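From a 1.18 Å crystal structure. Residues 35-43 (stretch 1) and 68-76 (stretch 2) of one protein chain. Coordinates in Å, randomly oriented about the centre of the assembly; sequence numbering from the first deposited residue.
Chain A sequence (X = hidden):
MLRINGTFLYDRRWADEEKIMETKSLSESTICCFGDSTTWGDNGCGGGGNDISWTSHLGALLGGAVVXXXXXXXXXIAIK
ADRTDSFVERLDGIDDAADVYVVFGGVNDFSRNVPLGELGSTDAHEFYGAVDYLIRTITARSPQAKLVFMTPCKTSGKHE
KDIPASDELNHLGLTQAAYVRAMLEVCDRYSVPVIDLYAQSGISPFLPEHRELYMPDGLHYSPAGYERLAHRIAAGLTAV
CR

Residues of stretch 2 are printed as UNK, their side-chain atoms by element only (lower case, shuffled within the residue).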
# COMPACT_ATOMS: atom_id res chain seq x y z
N GLY A 35 0.36 -5.59 1.66
CA GLY A 35 0.56 -4.25 2.17
C GLY A 35 1.36 -4.19 3.46
O GLY A 35 1.99 -5.17 3.88
N ASP A 36 1.32 -3.01 4.08
CA ASP A 36 2.07 -2.72 5.31
C ASP A 36 1.08 -2.60 6.48
O ASP A 36 0.05 -3.30 6.49
CB ASP A 36 3.01 -1.52 5.07
CG ASP A 36 2.28 -0.23 4.70
OD1 ASP A 36 1.07 -0.09 5.04
OD2 ASP A 36 2.91 0.63 4.05
N SER A 37 1.39 -1.76 7.46
CA SER A 37 0.46 -1.55 8.58
C SER A 37 -0.92 -1.13 8.11
O SER A 37 -1.92 -1.40 8.80
CB SER A 37 0.96 -0.45 9.52
OG SER A 37 2.33 -0.59 9.85
N THR A 38 -0.99 -0.37 7.01
CA THR A 38 -2.26 0.16 6.50
C THR A 38 -3.07 -0.86 5.74
O THR A 38 -4.18 -0.55 5.30
CB THR A 38 -2.02 1.45 5.68
OG1 THR A 38 -1.19 1.20 4.52
CG2 THR A 38 -1.40 2.54 6.54
N THR A 39 -2.53 -2.08 5.57
CA THR A 39 -3.32 -3.25 5.19
C THR A 39 -3.53 -4.18 6.38
O THR A 39 -4.64 -4.69 6.57
CB THR A 39 -2.66 -4.00 4.01
OG1 THR A 39 -2.70 -3.15 2.85
CG2 THR A 39 -3.41 -5.26 3.68
N TRP A 40 -2.49 -4.43 7.20
CA TRP A 40 -2.67 -5.30 8.37
C TRP A 40 -3.85 -4.84 9.22
O TRP A 40 -4.60 -5.68 9.75
CB TRP A 40 -1.40 -5.30 9.22
CG TRP A 40 -1.48 -6.29 10.36
CD1 TRP A 40 -1.26 -7.64 10.28
CD2 TRP A 40 -1.82 -6.02 11.74
NE1 TRP A 40 -1.45 -8.22 11.51
CE2 TRP A 40 -1.79 -7.25 12.43
CE3 TRP A 40 -2.13 -4.85 12.44
CZ2 TRP A 40 -2.09 -7.35 13.79
CZ3 TRP A 40 -2.40 -4.93 13.80
CH2 TRP A 40 -2.40 -6.19 14.46
N GLY A 41 -4.01 -3.52 9.38
CA GLY A 41 -5.07 -2.95 10.19
C GLY A 41 -4.63 -2.29 11.48
O GLY A 41 -5.39 -2.30 12.45
N ASP A 42 -3.43 -1.69 11.49
CA ASP A 42 -2.97 -1.00 12.70
C ASP A 42 -3.85 0.21 12.94
O ASP A 42 -4.11 1.01 12.03
CB ASP A 42 -1.51 -0.59 12.45
CG ASP A 42 -0.79 -0.05 13.67
OD1 ASP A 42 -1.41 0.43 14.63
OD2 ASP A 42 0.47 -0.09 13.62
N ASN A 43 -4.32 0.36 14.19
CA ASN A 43 -5.19 1.45 14.59
C ASN A 43 -4.43 2.63 15.17
O ASN A 43 -5.05 3.58 15.63
CB ASN A 43 -6.23 0.96 15.60
CG ASN A 43 -5.60 0.43 16.89
OD1 ASN A 43 -4.38 0.47 17.08
ND2 ASN A 43 -6.44 -0.12 17.77
N UNK A 68 -8.09 -11.66 0.88
CA UNK A 68 -7.02 -12.17 1.73
C UNK A 68 -6.13 -11.02 2.17
O UNK A 68 -5.72 -10.17 1.36
o UNK A 68 -6.39 -16.45 -0.48
c UNK A 68 -6.96 -14.29 0.30
c UNK A 68 -6.16 -13.18 0.96
o UNK A 68 -5.22 -14.72 -1.23
c UNK A 68 -6.12 -15.22 -0.52
N UNK A 69 -5.77 -11.00 3.45
CA UNK A 69 -4.95 -9.94 4.04
C UNK A 69 -3.51 -10.43 4.19
O UNK A 69 -3.23 -11.27 5.05
c UNK A 69 -5.55 -9.55 5.39
o UNK A 69 -3.64 -8.28 6.10
c UNK A 69 -4.87 -8.33 5.99
n UNK A 69 -5.66 -7.34 6.39
N UNK A 70 -2.60 -9.87 3.40
CA UNK A 70 -1.16 -10.08 3.54
C UNK A 70 -0.49 -8.74 3.86
O UNK A 70 0.45 -8.29 3.20
c UNK A 70 -2.46 -13.95 1.38
c UNK A 70 -0.54 -14.55 2.65
c UNK A 70 -0.56 -10.76 2.30
c UNK A 70 -0.95 -12.21 2.18
c UNK A 70 -1.66 -14.92 1.94
c UNK A 70 -0.17 -13.19 2.77
c UNK A 70 -2.11 -12.60 1.50
N UNK A 71 -0.99 -8.08 4.91
CA UNK A 71 -0.36 -6.89 5.42
C UNK A 71 0.55 -7.22 6.59
O UNK A 71 0.19 -8.05 7.44
N UNK A 72 1.70 -6.54 6.67
CA UNK A 72 2.68 -6.69 7.76
C UNK A 72 3.11 -5.31 8.22
O UNK A 72 3.59 -4.48 7.42
c UNK A 72 5.07 -7.42 8.30
c UNK A 72 3.89 -7.55 7.33
c UNK A 72 3.06 -9.76 8.42
c UNK A 72 3.47 -9.00 7.12
N UNK A 73 2.94 -5.05 9.52
CA UNK A 73 3.38 -3.79 10.11
C UNK A 73 4.88 -3.56 9.92
O UNK A 73 5.68 -4.47 10.09
c UNK A 73 1.23 -3.54 13.35
c UNK A 73 1.53 -3.62 11.85
n UNK A 73 0.81 -5.92 13.74
c UNK A 73 3.03 -3.75 11.59
c UNK A 73 1.65 -4.80 14.02
N UNK A 74 5.25 -2.32 9.61
CA UNK A 74 6.65 -1.94 9.48
C UNK A 74 7.27 -2.24 8.14
O UNK A 74 8.42 -1.83 7.91
N UNK A 75 6.57 -2.90 7.22
CA UNK A 75 7.19 -3.39 6.00
C UNK A 75 7.42 -2.27 4.98
O UNK A 75 6.50 -1.50 4.65
c UNK A 75 6.30 -4.50 5.41
o UNK A 75 6.88 -5.05 4.22
N UNK A 76 8.64 -2.22 4.46
CA UNK A 76 9.01 -1.37 3.32
C UNK A 76 8.83 -2.20 2.05
O UNK A 76 9.04 -3.41 2.06
c UNK A 76 10.90 -0.77 5.86
c UNK A 76 10.49 -0.95 3.39
c UNK A 76 12.85 -0.21 7.27
n UNK A 76 13.65 -0.96 6.52
c UNK A 76 10.89 -0.02 4.55
n UNK A 76 13.37 0.39 8.35
n UNK A 76 11.56 -0.06 6.96
O HOH W 1 5.47 0.79 3.19

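Position 68 carries five side-chain atoms, three carbons in a row with two oxygens on the last. That pattern is a carboxylate on a two-carbon arm, hence Glu68. It lies in the strand but makes no contact with stretch 1.

Position 69 has two carbons, the second bearing one oxygen and one nitrogen, a short carboxamide, and so the residue is Asn69. Its CA-to-CB bond points sideways, yet the end of the side chain comes nearer to the helix. There Asn69 ND2 donates to Thr39 O at 2.8 Å, while Asn69 OD1 accepts from the backbone N of position 71, two residues on, at 2.9 Å. The amide group thus ties the strand to the short helix near its C-terminal end.

At position 70 a single carbon leads to a ring of six carbons with no heteroatom, which identifies Phe70. The CA-to-CB bond points away from stretch 1, and the contribution comes from the backbone: Gly35 N donates to Phe70 O at 3.1 Å.

Position 71 has no side-chain atoms and is Gly71. An ideal CB here would lie 2.3 Å from Trp40 N and 2.8 Å from Thr39 C, both clashes, so the absence of a side chain lets the helix backbone pack directly on the strand. Gly71 O sits near the plane of the indole at its edge, 3.2 Å from Trp40 CD1.

Position 72 shows four carbons, forked at the first, with one arm two carbons long: Ile72. Its CA-to-CB bond points away, but Ile72 N donates to Gly35 O at 3.1 Å, and Ile72 O lies 3.1 Å from Asp36 CA in a CA-H...O contact.

Position 73 presents four carbons in a row ending in nitrogen, the mark of Lys73. Although its CA-to-CB bond is sideways, the chain bends through chi3 and chi4, both m, to bring Lys73 NZ 3.0 Å from the centroid of the Trp40 six-membered ring, almost on the ring normal. This is a cation-pi interaction, and the neighbouring CE adds a CH-pi contact over the same ring.

Position 74 again lacks side-chain atoms. Its positive phi of 84° would jam a CB against the preceding carbonyl oxygen, in keeping with Gly74 in a type II turn; Gly74 N makes a weak hydrogen bond to Ser37 OG at 3.4 Å.

Position 75 has one carbon and one oxygen, giving Ser75, which closes the turn. A water donates to both Ser75 O (2.9 Å) and Asp36 OD2 (2.7 Å), bridging the two.

Position 76 has three carbons, a nitrogen, then a carbon with two more nitrogens: a guanidinium, Arg76. Its CA-to-CB bond points away, and the residue does not touch stretch 1.

The contact therefore combines a parallel bridge between Gly35 and Gly71 with close packing of the Asp36-capped helix on the side-chain-free Gly71. Asn69 fastens the helix end through Thr39 O, and Lys73 covers one face of Trp40.

Stretch 2, residues 68-76: ENFGIKGSR
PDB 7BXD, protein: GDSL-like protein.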